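Local coordinates for Serine/threonine protein phosphatase Stp1 (Streptococcus agalactiae, PDB 2PK0) that removes phosphate from phosphoserine and phosphothreonine residues of proteins as a magnesium-binding bacterial phosphatase of the PP2C family, at residues A[114-119]-A[135-140]; A[189-194]-A[216-221]; A[197-202]-A[206-211]; A[223-228]-A[238-243]. All coordinates share one frame; numbering follows the deposited sequence.

Along the chain of this two-sheet PP2C sandwich, contact 1 closes first, contact 2 then spans contact 3, and contact 4 follows. Contact 1 lies between the two sheets, through strand 115-121 and the end of strand 133-136. Contacts 2 and 4 set helix 218-231 against the neighbouring strands 191-195 and 238-245 of one sheet, their centres about 9 Å apart. Contact 3 packs helix 205-212 on the turn 197-200 and carries one magnesium ligand; its centre is about 8 Å from that of contact 4. The centre of contact 1 is about 16 to 18 Å from the others. Ile116 meets Leu192 of contact 2 between the sheets, whereas contacts 2, 3 and 4 touch one another on the helical side.

Contact 1 of 4, residues A[114-119]-A[135-140]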
loop_
_atom_site.group_PDB
_atom_site.type_symbol
_atom_site.label_atom_id
_atom_site.label_comp_id
_atom_site.label_asym_id
_atom_site.label_seq_id
_atom_site.Cartn_x
_atom_site.Cartn_y
_atom_site.Cartn_z
ATOM N N ASP A 114 11.114 14.956 -6.549
ATOM C CA ASP A 114 11.701 13.661 -6.172
ATOM C C ASP A 114 11.424 13.268 -4.711
ATOM O O ASP A 114 12.072 12.372 -4.153
ATOM C CB ASP A 114 13.202 13.617 -6.458
ATOM C CG ASP A 114 13.955 14.791 -5.874
ATOM O OD1 ASP A 114 13.382 15.587 -5.107
ATOM O OD2 ASP A 114 15.146 14.918 -6.188
ATOM N N ASN A 115 10.462 13.956 -4.105
ATOM C CA ASN A 115 9.960 13.585 -2.795
ATOM C C ASN A 115 8.660 12.795 -2.927
ATOM O O ASN A 115 7.876 13.003 -3.852
ATOM C CB ASN A 115 9.722 14.834 -1.928
ATOM C CG ASN A 115 11.007 15.459 -1.436
ATOM O OD1 ASN A 115 11.578 15.025 -0.426
ATOM N ND2 ASN A 115 11.467 16.488 -2.132
ATOM N N ILE A 116 8.444 11.882 -1.997
ATOM C CA ILE A 116 7.157 11.236 -1.859
ATOM C C ILE A 116 6.570 11.633 -0.512
ATOM O O ILE A 116 7.304 11.914 0.437
ATOM C CB ILE A 116 7.240 9.688 -1.916
ATOM C CG1 ILE A 116 8.327 9.170 -0.988
ATOM C CG2 ILE A 116 7.543 9.207 -3.314
ATOM C CD1 ILE A 116 8.092 7.777 -0.538
ATOM N N ILE A 117 5.244 11.679 -0.453
ATOM C CA ILE A 117 4.550 11.693 0.809
ATOM C C ILE A 117 3.481 10.587 0.817
ATOM O O ILE A 117 2.693 10.444 -0.125
ATOM C CB ILE A 117 3.960 13.082 1.163
ATOM C CG1 ILE A 117 3.176 13.010 2.487
ATOM C CG2 ILE A 117 3.095 13.599 0.040
ATOM C CD1 ILE A 117 2.920 14.355 3.147
ATOM N N PHE A 118 3.473 9.783 1.872
ATOM C CA PHE A 118 2.499 8.740 1.945
ATOM C C PHE A 118 1.571 8.839 3.143
ATOM O O PHE A 118 1.932 9.393 4.168
ATOM C CB PHE A 118 3.173 7.361 1.877
ATOM C CG PHE A 118 4.049 7.030 3.064
ATOM C CD1 PHE A 118 3.509 6.478 4.234
ATOM C CD2 PHE A 118 5.422 7.221 3.000
ATOM C CE1 PHE A 118 4.313 6.155 5.317
ATOM C CE2 PHE A 118 6.241 6.896 4.094
ATOM C CZ PHE A 118 5.689 6.367 5.242
ATOM N N ALA A 119 0.382 8.264 2.987
ATOM C CA ALA A 119 -0.511 7.950 4.090
ATOM C C ALA A 119 -0.669 6.431 4.121
ATOM O O ALA A 119 -0.787 5.811 3.062
ATOM C CB ALA A 119 -1.857 8.614 3.888
ATOM N N HIS A 135 14.698 -0.928 2.347
ATOM C CA HIS A 135 14.451 -0.165 3.565
ATOM C C HIS A 135 12.956 -0.059 3.829
ATOM O O HIS A 135 12.250 0.563 3.053
ATOM C CB HIS A 135 15.028 1.239 3.440
ATOM C CG HIS A 135 16.518 1.266 3.306
ATOM N ND1 HIS A 135 17.356 1.511 4.373
ATOM C CD2 HIS A 135 17.319 1.072 2.232
ATOM C CE1 HIS A 135 18.609 1.478 3.958
ATOM N NE2 HIS A 135 18.614 1.206 2.664
ATOM N N LEU A 136 12.485 -0.662 4.918
ATOM C CA LEU A 136 11.077 -0.587 5.286
ATOM C C LEU A 136 10.699 0.799 5.810
ATOM O O LEU A 136 11.376 1.348 6.665
ATOM C CB LEU A 136 10.745 -1.667 6.316
ATOM C CG LEU A 136 9.340 -1.699 6.921
ATOM C CD1 LEU A 136 8.239 -1.911 5.866
ATOM C CD2 LEU A 136 9.258 -2.741 8.013
ATOM N N LEU A 137 9.621 1.362 5.278
ATOM C CA LEU A 137 9.173 2.713 5.659
ATOM C C LEU A 137 7.941 2.765 6.573
ATOM O O LEU A 137 7.767 3.730 7.295
ATOM C CB LEU A 137 8.893 3.561 4.412
ATOM C CG LEU A 137 10.080 3.855 3.495
ATOM C CD1 LEU A 137 9.714 4.948 2.474
ATOM C CD2 LEU A 137 11.320 4.238 4.315
ATOM N N THR A 138 7.085 1.746 6.513
ATOM C CA THR A 138 5.834 1.714 7.260
ATOM C C THR A 138 5.899 0.673 8.356
ATOM O O THR A 138 6.757 -0.193 8.357
ATOM C CB THR A 138 4.648 1.336 6.369
ATOM O OG1 THR A 138 4.940 0.106 5.700
ATOM C CG2 THR A 138 4.384 2.406 5.332
ATOM N N SER A 139 4.983 0.758 9.302
ATOM C CA SER A 139 4.930 -0.231 10.352
ATOM C C SER A 139 3.544 -0.849 10.292
ATOM O O SER A 139 2.561 -0.125 10.199
ATOM C CB SER A 139 5.208 0.423 11.709
ATOM O OG SER A 139 5.084 -0.520 12.762
ATOM N N ASP A 140 3.482 -2.178 10.292
ATOM C CA ASP A 140 2.222 -2.897 10.172
ATOM C C ASP A 140 1.307 -2.506 11.339
ATOM O O ASP A 140 1.749 -2.485 12.480
ATOM C CB ASP A 140 2.461 -4.418 10.191
ATOM C CG ASP A 140 2.944 -4.981 8.841
ATOM O OD1 ASP A 140 3.147 -4.197 7.896
ATOM O OD2 ASP A 140 3.124 -6.221 8.722
#
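With chi1 at 66°, Phe118 places CG between its backbone N and carbonyl carbon, and the ring reaches from strand 115-121 toward the chain that leaves strand 133-136, where Leu137 and Thr138 meet it. Thr138 has chi1 of 54°, which sets CG2 beside its own backbone N and turns that methyl to the ring. Phe118 CE1 and Thr138 CG2 are 3.7 Å apart, the two side chains meeting at a slant. At the far end of the ring, Phe118 CZ lies 3.9 Å from the carbonyl oxygen Leu137 O, and Phe118 CE2 is 4.3 Å from Leu137 CB. Two residues earlier on the same face of the strand, Ile116 adds a looser touch, its CD1 being 4.4 Å from Leu137 CD1. The other branch of Thr138, OG1, accepts a weak hydrogen bond from Ile126 N of the adjoining strand 125-130. Phe118 also packs on Ile126, and Leu137 on Ile128 and on His184 of strand 180-185. In the PP2C beta sandwich, strand 115-121 of one sheet thus packs against the chain leaving strand 133-136 of the other; the side chain of Thr138 is about 14 Å from a bound magnesium ion. The chemistry of this small contact is apolar packing plus the approach of a ring to a peptide carbonyl, which implies van der Waals cohesion, with Thr138 giving its methyl to the ring and its hydroxyl oxygen to a weak backbone bond.

Contact 2 of 4, residues A[189-194]-A[216-221]; sequences GDYLVV and KTLDDK
Tyr191 reaches from a strand of the PP2C beta sandwich to the first turn of helix 218-231, where it meets Leu218 and Lys221. Leu218 CD1 comes to the edge of the tyrosine ring, in its plane, 3.7 Å from Tyr191 CE1, as the two side chains pass alongside, pointing opposite ways. Lys221, stretched out past CG, runs across the tyrosine and brings its NZ to 2.6 Å from Tyr191 OH. Lys221 NZ is hydrogen-bonded to Leu212 O, at the end of helix 205-212, and weakly to Gln214 O, so backbone carbonyls gather round the lysine tip. Farther out, the ring of Tyr191 meets that of Tyr244, their planes inclined by about 35°, while Leu218 rests on Tyr244 as well and on Glu7 and Ser9 of strand 6-13. The helix thereby covers this end of the sheet. Leu218 and Lys221 both lie in the first turn, whose start is fixed by Thr217 as N-cap, and Lys221 N bonds to Thr217 O at 3.0 Å. The capping bond runs from Asp220 N to Thr217 OG1, 3.0 Å long with an N-H...O angle of 154°.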
loop_
_atom_site.group_PDB
_atom_site.type_symbol
_atom_site.label_atom_id
_atom_site.label_comp_id
_atom_site.label_asym_id
_atom_site.label_seq_id
_atom_site.Cartn_x
_atom_site.Cartn_y
_atom_site.Cartn_z
ATOM N N GLY A 189 18.138 5.879 -9.178
ATOM C CA GLY A 189 18.342 4.435 -9.106
ATOM C C GLY A 189 17.498 3.690 -8.080
ATOM O O GLY A 189 17.507 2.452 -8.060
ATOM N N ASP A 190 16.777 4.435 -7.233
ATOM C CA ASP A 190 15.895 3.855 -6.208
ATOM C C ASP A 190 14.699 3.150 -6.829
ATOM O O ASP A 190 14.333 3.411 -7.977
ATOM C CB ASP A 190 15.350 4.941 -5.269
ATOM C CG ASP A 190 16.351 5.386 -4.212
ATOM O OD1 ASP A 190 17.410 4.753 -4.060
ATOM O OD2 ASP A 190 16.068 6.375 -3.507
ATOM N N TYR A 191 14.100 2.246 -6.065
ATOM C CA TYR A 191 12.813 1.666 -6.411
ATOM C C TYR A 191 11.922 1.868 -5.205
ATOM O O TYR A 191 12.238 1.376 -4.117
ATOM C CB TYR A 191 12.910 0.160 -6.676
ATOM C CG TYR A 191 13.742 -0.260 -7.882
ATOM C CD1 TYR A 191 13.160 -0.427 -9.126
ATOM C CD2 TYR A 191 15.101 -0.511 -7.759
ATOM C CE1 TYR A 191 13.900 -0.807 -10.216
ATOM C CE2 TYR A 191 15.860 -0.899 -8.850
ATOM C CZ TYR A 191 15.253 -1.037 -10.078
ATOM O OH TYR A 191 16.005 -1.417 -11.167
ATOM N N LEU A 192 10.834 2.611 -5.374
ATOM C CA LEU A 192 9.777 2.610 -4.380
ATOM C C LEU A 192 9.011 1.328 -4.607
ATOM O O LEU A 192 8.682 0.998 -5.758
ATOM C CB LEU A 192 8.821 3.794 -4.566
ATOM C CG LEU A 192 7.801 3.991 -3.432
ATOM C CD1 LEU A 192 8.505 4.253 -2.103
ATOM C CD2 LEU A 192 6.855 5.107 -3.763
ATOM N N VAL A 193 8.730 0.597 -3.524
ATOM C CA VAL A 193 7.971 -0.627 -3.622
ATOM C C VAL A 193 6.730 -0.540 -2.738
ATOM O O VAL A 193 6.813 -0.586 -1.521
ATOM C CB VAL A 193 8.815 -1.849 -3.219
ATOM C CG1 VAL A 193 8.026 -3.168 -3.440
ATOM C CG2 VAL A 193 10.122 -1.885 -3.991
ATOM N N VAL A 194 5.571 -0.401 -3.356
ATOM C CA VAL A 194 4.334 -0.358 -2.603
ATOM C C VAL A 194 3.611 -1.691 -2.801
ATOM O O VAL A 194 3.345 -2.088 -3.932
ATOM C CB VAL A 194 3.442 0.817 -3.075
ATOM C CG1 VAL A 194 2.211 0.921 -2.206
ATOM C CG2 VAL A 194 4.212 2.134 -3.046
ATOM N N LYS A 216 16.203 -5.808 -16.651
ATOM C CA LYS A 216 14.930 -6.161 -17.252
ATOM C C LYS A 216 14.073 -4.900 -17.118
ATOM O O LYS A 216 14.430 -3.994 -16.362
ATOM C CB LYS A 216 14.251 -7.274 -16.447
ATOM C CG LYS A 216 14.691 -8.719 -16.729
ATOM C CD LYS A 216 13.845 -9.710 -15.896
ATOM C CE LYS A 216 13.729 -11.085 -16.559
ATOM N NZ LYS A 216 12.353 -11.671 -16.419
ATOM N N THR A 217 12.936 -4.837 -17.818
ATOM C CA THR A 217 12.041 -3.693 -17.667
ATOM C C THR A 217 11.322 -3.776 -16.330
ATOM O O THR A 217 11.278 -4.846 -15.706
ATOM C CB THR A 217 10.945 -3.677 -18.697
ATOM O OG1 THR A 217 10.183 -4.868 -18.535
ATOM C CG2 THR A 217 11.495 -3.588 -20.116
ATOM N N LEU A 218 10.760 -2.641 -15.907
ATOM C CA LEU A 218 10.052 -2.543 -14.640
ATOM C C LEU A 218 8.831 -3.465 -14.641
ATOM O O LEU A 218 8.639 -4.258 -13.711
ATOM C CB LEU A 218 9.623 -1.102 -14.390
ATOM C CG LEU A 218 9.410 -0.800 -12.913
ATOM C CD1 LEU A 218 10.719 -1.050 -12.141
ATOM C CD2 LEU A 218 8.867 0.624 -12.705
ATOM N N ASP A 219 8.045 -3.366 -15.715
ATOM C CA ASP A 219 6.924 -4.256 -15.981
ATOM C C ASP A 219 7.284 -5.764 -15.913
ATOM O O ASP A 219 6.506 -6.547 -15.344
ATOM C CB ASP A 219 6.258 -3.915 -17.330
ATOM C CG ASP A 219 5.307 -2.701 -17.259
ATOM O OD1 ASP A 219 5.102 -2.121 -16.179
ATOM O OD2 ASP A 219 4.747 -2.316 -18.305
ATOM N N ASP A 220 8.442 -6.168 -16.466
ATOM C CA ASP A 220 8.889 -7.577 -16.364
ATOM C C ASP A 220 9.270 -7.943 -14.929
ATOM O O ASP A 220 9.051 -9.082 -14.494
ATOM C CB ASP A 220 10.087 -7.901 -17.274
ATOM C CG ASP A 220 9.702 -8.137 -18.741
ATOM O OD1 ASP A 220 8.506 -8.037 -19.087
ATOM O OD2 ASP A 220 10.619 -8.419 -19.557
ATOM N N LYS A 221 9.860 -6.986 -14.211
ATOM C CA LYS A 221 10.263 -7.195 -12.826
ATOM C C LYS A 221 9.053 -7.379 -11.915
ATOM O O LYS A 221 9.071 -8.224 -11.017
ATOM C CB LYS A 221 11.125 -6.033 -12.328
ATOM C CG LYS A 221 12.588 -6.072 -12.773
ATOM C CD LYS A 221 13.155 -4.656 -12.846
ATOM C CE LYS A 221 14.657 -4.652 -13.053
ATOM N NZ LYS A 221 15.212 -3.307 -12.751
#

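Contact 3 of 4, residues A[197-202]-A[206-211]. With MG (magnesium ion), chain F.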
loop_
_atom_site.group_PDB
_atom_site.type_symbol
_atom_site.label_atom_id
_atom_site.label_comp_id
_atom_site.label_asym_id
_atom_site.label_seq_id
_atom_site.Cartn_x
_atom_site.Cartn_y
_atom_site.Cartn_z
ATOM N N ASP A 197 0.028 -7.343 1.575
ATOM C CA ASP A 197 0.781 -8.327 2.345
ATOM C C ASP A 197 1.109 -9.601 1.568
ATOM O O ASP A 197 2.048 -10.306 1.915
ATOM C CB ASP A 197 0.128 -8.642 3.706
ATOM C CG ASP A 197 -1.346 -9.073 3.594
ATOM O OD1 ASP A 197 -1.921 -9.000 2.488
ATOM O OD2 ASP A 197 -1.956 -9.478 4.614
ATOM N N GLY A 198 0.376 -9.857 0.490
ATOM C CA GLY A 198 0.571 -11.052 -0.308
ATOM C C GLY A 198 1.927 -11.144 -0.984
ATOM O O GLY A 198 2.372 -12.233 -1.330
ATOM N N LEU A 199 2.583 -10.007 -1.184
ATOM C CA LEU A 199 3.941 -10.021 -1.684
ATOM C C LEU A 199 4.875 -10.387 -0.546
ATOM O O LEU A 199 5.556 -11.410 -0.587
ATOM C CB LEU A 199 4.348 -8.673 -2.283
ATOM C CG LEU A 199 5.715 -8.761 -2.986
ATOM C CD1 LEU A 199 5.580 -9.553 -4.270
ATOM C CD2 LEU A 199 6.320 -7.378 -3.270
ATOM N N THR A 200 4.867 -9.562 0.491
ATOM C CA THR A 200 5.831 -9.683 1.575
ATOM C C THR A 200 5.606 -10.838 2.569
ATOM O O THR A 200 6.499 -11.154 3.357
ATOM C CB THR A 200 5.930 -8.363 2.321
ATOM O OG1 THR A 200 4.617 -7.810 2.433
ATOM C CG2 THR A 200 6.822 -7.381 1.537
ATOM N N ASN A 201 4.435 -11.472 2.545
ATOM C CA ASN A 201 4.272 -12.708 3.307
ATOM C C ASN A 201 4.937 -13.880 2.601
ATOM O O ASN A 201 5.341 -14.835 3.237
ATOM C CB ASN A 201 2.801 -13.029 3.564
ATOM C CG ASN A 201 2.134 -12.042 4.527
ATOM O OD1 ASN A 201 2.798 -11.277 5.251
ATOM N ND2 ASN A 201 0.810 -12.049 4.525
ATOM N N MET A 202 5.049 -13.797 1.278
ATOM C CA MET A 202 5.653 -14.847 0.476
ATOM C C MET A 202 7.143 -14.610 0.178
ATOM O O MET A 202 7.907 -15.559 0.066
ATOM C CB MET A 202 4.874 -15.024 -0.824
ATOM C CG MET A 202 3.409 -15.436 -0.659
ATOM S SD MET A 202 3.087 -17.019 0.174
ATOM C CE MET A 202 2.403 -16.456 1.738
ATOM N N ALA A 206 15.070 -9.071 0.948
ATOM C CA ALA A 206 16.211 -9.317 0.097
ATOM C C ALA A 206 15.822 -10.026 -1.211
ATOM O O ALA A 206 16.386 -9.711 -2.258
ATOM C CB ALA A 206 17.252 -10.080 0.851
ATOM N N ASP A 207 14.829 -10.928 -1.151
ATOM C CA ASP A 207 14.234 -11.546 -2.350
ATOM C C ASP A 207 13.678 -10.507 -3.325
ATOM O O ASP A 207 13.845 -10.649 -4.539
ATOM C CB ASP A 207 13.108 -12.526 -1.986
ATOM C CG ASP A 207 13.609 -13.769 -1.250
ATOM O OD1 ASP A 207 14.788 -14.156 -1.425
ATOM O OD2 ASP A 207 12.817 -14.355 -0.480
ATOM N N ILE A 208 13.006 -9.484 -2.786
ATOM C CA ILE A 208 12.406 -8.404 -3.578
ATOM C C ILE A 208 13.529 -7.594 -4.185
ATOM O O ILE A 208 13.524 -7.328 -5.388
ATOM C CB ILE A 208 11.500 -7.487 -2.715
ATOM C CG1 ILE A 208 10.325 -8.279 -2.149
ATOM C CG2 ILE A 208 10.970 -6.295 -3.508
ATOM C CD1 ILE A 208 9.564 -7.544 -1.079
ATOM N N ALA A 209 14.512 -7.250 -3.348
ATOM C CA ALA A 209 15.723 -6.528 -3.784
ATOM C C ALA A 209 16.468 -7.253 -4.911
ATOM O O ALA A 209 16.983 -6.629 -5.830
ATOM C CB ALA A 209 16.642 -6.293 -2.612
ATOM N N THR A 210 16.486 -8.577 -4.841
ATOM C CA THR A 210 17.116 -9.413 -5.849
ATOM C C THR A 210 16.419 -9.315 -7.201
ATOM O O THR A 210 17.084 -9.202 -8.234
ATOM C CB THR A 210 17.159 -10.864 -5.355
ATOM O OG1 THR A 210 18.209 -10.974 -4.395
ATOM C CG2 THR A 210 17.371 -11.886 -6.499
ATOM N N VAL A 211 15.086 -9.323 -7.193
ATOM C CA VAL A 211 14.323 -9.323 -8.436
ATOM C C VAL A 211 14.544 -8.009 -9.173
ATOM O O VAL A 211 14.717 -7.971 -10.390
ATOM C CB VAL A 211 12.820 -9.548 -8.181
ATOM C CG1 VAL A 211 12.006 -9.282 -9.433
ATOM C CG2 VAL A 211 12.555 -10.959 -7.684
HETATM MG MG MG F . -3.847 -9.412 1.883
HETATM O O HOH W 1 -4.516 -9.708 3.914
HETATM O O HOH W 2 -5.982 -9.816 1.607
HETATM O O HOH W 3 -3.865 -8.842 -0.201
#
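Ile208 of helix 205-212 presses its terminal methyl against Leu199 and Thr200 of the short, weakly bonded helical turn about 197-200, at the metal end of the PP2C fold. This is the tight part. Ile208 CD1 is 3.9 Å from Leu199 CD2, the two side chains reaching toward each other tip to tip, and 3.8 Å from Thr200 CG2. With chi1 at 40°, Thr200 divides its branches: CG2 lies beside the backbone N and faces Ile208, whereas OG1 is hydrogen-bonded with Asn195 OD1. Leu199 also packs on Leu225 of helix 218-231 and on Ile238 and Val240 of strand 238-245. The outer side is looser and polar: Asp207, partly exposed, forms a salt bridge with Arg232 and accepts from Ser204 N. Thr210, exposed, turns its hydroxyl back to Ala206 O, which takes Thr210 N and Thr210 OG1 from opposite faces of its carbonyl plane. At the other extreme of segment 197-202, Asp197 points to hydrated magnesium. Asp41 and Asp236 share this ion, and three waters bind it too; the metal ligand and the packing residues Leu199 and Thr200 thus follow closely on one short turn. Asp197 OD1 binds magnesium at 2.1 Å, while Asp197 OD2 accepts a 2.7 Å hydrogen bond from water 1, itself a ligand of the ion.

Contact 4 of 4, residues A[223-228]-A[238-243]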
loop_
_atom_site.group_PDB
_atom_site.type_symbol
_atom_site.label_atom_id
_atom_site.label_comp_id
_atom_site.label_asym_id
_atom_site.label_seq_id
_atom_site.Cartn_x
_atom_site.Cartn_y
_atom_site.Cartn_z
ATOM N N GLN A 223 6.173 -8.517 -12.877
ATOM C CA GLN A 223 5.681 -9.851 -13.236
ATOM C C GLN A 223 6.476 -10.940 -12.519
ATOM O O GLN A 223 5.903 -11.900 -12.019
ATOM C CB GLN A 223 5.700 -10.056 -14.765
ATOM C CG GLN A 223 4.988 -11.320 -15.258
ATOM C CD GLN A 223 3.610 -11.507 -14.621
ATOM O OE1 GLN A 223 3.410 -12.402 -13.780
ATOM N NE2 GLN A 223 2.651 -10.644 -15.007
ATOM N N ASP A 224 7.790 -10.757 -12.430
ATOM C CA ASP A 224 8.659 -11.690 -11.710
ATOM C C ASP A 224 8.393 -11.734 -10.218
ATOM O O ASP A 224 8.584 -12.759 -9.591
ATOM C CB ASP A 224 10.130 -11.323 -11.911
ATOM C CG ASP A 224 10.653 -11.701 -13.275
ATOM O OD1 ASP A 224 9.933 -12.357 -14.050
ATOM O OD2 ASP A 224 11.807 -11.346 -13.566
ATOM N N LEU A 225 7.971 -10.613 -9.657
ATOM C CA LEU A 225 7.632 -10.523 -8.243
ATOM C C LEU A 225 6.393 -11.349 -7.906
ATOM O O LEU A 225 6.377 -12.043 -6.888
ATOM C CB LEU A 225 7.411 -9.067 -7.830
ATOM C CG LEU A 225 8.624 -8.159 -7.610
ATOM C CD1 LEU A 225 8.166 -6.761 -7.205
ATOM C CD2 LEU A 225 9.528 -8.711 -6.541
ATOM N N ILE A 226 5.366 -11.295 -8.757
ATOM C CA ILE A 226 4.144 -12.023 -8.434
ATOM C C ILE A 226 4.267 -13.511 -8.762
ATOM O O ILE A 226 3.667 -14.350 -8.079
ATOM C CB ILE A 226 2.827 -11.351 -8.991
ATOM C CG1 ILE A 226 2.674 -11.554 -10.490
ATOM C CG2 ILE A 226 2.770 -9.849 -8.650
ATOM C CD1 ILE A 226 1.913 -12.783 -10.879
ATOM N N THR A 227 5.048 -13.824 -9.801
ATOM C CA THR A 227 5.345 -15.206 -10.187
ATOM C C THR A 227 6.048 -15.901 -9.036
ATOM O O THR A 227 5.620 -16.969 -8.602
ATOM C CB THR A 227 6.239 -15.258 -11.446
ATOM O OG1 THR A 227 5.543 -14.662 -12.545
ATOM C CG2 THR A 227 6.615 -16.695 -11.821
ATOM N N LEU A 228 7.089 -15.256 -8.508
ATOM C CA LEU A 228 7.791 -15.754 -7.323
ATOM C C LEU A 228 6.894 -15.874 -6.089
ATOM O O LEU A 228 6.989 -16.851 -5.357
ATOM C CB LEU A 228 9.007 -14.876 -6.997
ATOM C CG LEU A 228 9.918 -15.426 -5.899
ATOM C CD1 LEU A 228 10.365 -16.851 -6.226
ATOM C CD2 LEU A 228 11.110 -14.517 -5.650
ATOM N N ILE A 238 -1.901 -10.739 -4.366
ATOM C CA ILE A 238 -0.633 -10.003 -4.426
ATOM C C ILE A 238 -0.843 -8.781 -5.282
ATOM O O ILE A 238 -1.440 -8.884 -6.349
ATOM C CB ILE A 238 0.426 -10.825 -5.113
ATOM C CG1 ILE A 238 0.277 -12.298 -4.727
ATOM C CG2 ILE A 238 1.771 -10.292 -4.784
ATOM C CD1 ILE A 238 0.801 -13.252 -5.781
ATOM N N THR A 239 -0.369 -7.623 -4.830
ATOM C CA THR A 239 -0.626 -6.364 -5.530
ATOM C C THR A 239 0.533 -5.428 -5.290
ATOM O O THR A 239 0.888 -5.189 -4.145
ATOM C CB THR A 239 -1.937 -5.727 -5.044
ATOM O OG1 THR A 239 -3.039 -6.529 -5.501
ATOM C CG2 THR A 239 -2.108 -4.340 -5.602
ATOM N N VAL A 240 1.167 -4.946 -6.365
ATOM C CA VAL A 240 2.411 -4.184 -6.238
ATOM C C VAL A 240 2.433 -2.938 -7.127
ATOM O O VAL A 240 2.086 -3.001 -8.312
ATOM C CB VAL A 240 3.678 -5.059 -6.556
ATOM C CG1 VAL A 240 4.952 -4.352 -6.136
ATOM C CG2 VAL A 240 3.628 -6.405 -5.864
ATOM N N ALA A 241 2.821 -1.801 -6.551
ATOM C CA ALA A 241 3.225 -0.638 -7.343
ATOM C C ALA A 241 4.727 -0.449 -7.236
ATOM O O ALA A 241 5.282 -0.392 -6.128
ATOM C CB ALA A 241 2.529 0.603 -6.869
ATOM N N LEU A 242 5.394 -0.351 -8.377
ATOM C CA LEU A 242 6.826 -0.070 -8.379
ATOM C C LEU A 242 7.066 1.255 -9.046
ATOM O O LEU A 242 6.470 1.525 -10.085
ATOM C CB LEU A 242 7.601 -1.131 -9.143
ATOM C CG LEU A 242 7.697 -2.541 -8.581
ATOM C CD1 LEU A 242 8.211 -3.434 -9.687
ATOM C CD2 LEU A 242 8.621 -2.584 -7.388
ATOM N N VAL A 243 7.915 2.083 -8.430
ATOM C CA VAL A 243 8.373 3.327 -9.028
ATOM C C VAL A 243 9.909 3.301 -9.134
ATOM O O VAL A 243 10.589 3.154 -8.133
ATOM C CB VAL A 243 7.956 4.562 -8.201
ATOM C CG1 VAL A 243 8.227 5.851 -8.983
ATOM C CG2 VAL A 243 6.490 4.480 -7.774
#
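Ile226 lies over Ile238, their CG2 methyls 4.0 Å apart as the side chains meet at an angle. Ile238 CD1 also reaches the helix backbone, 3.8 Å from the carbonyl oxygen Ile226 O. One residue back, Leu225 uses a single methyl for two partners: Leu225 CD1 is 4.2 Å from Val240 CG1, whose side chain it crosses almost squarely, and equally 4.2 Å from Leu242 CD1, which it meets tip to tip. The three strand residues alternate with Thr239 and Ala241, so one face of the strand is apolar toward the helix; Thr239 points the other way, and its hydroxyl is hydrogen-bonded with Thr12 and Asp23. Away from the strand, Thr227 OG1 donates to Gln223 O at 2.8 Å, from above the carbonyl plane. Segments 223-228 and 238-243 run nearly antiparallel, at 157°, with axes 9.2 Å apart at closest approach. Helix 218-231 thus lies along the outer face of the sheet: Ile226 leans on Leu11 and Asp13 of strand 6-13, Leu225 on Ile208 and Val211 of helix 205-212, and strand 238-245 is hydrogen-bonded between strands 6-13 and 191-195.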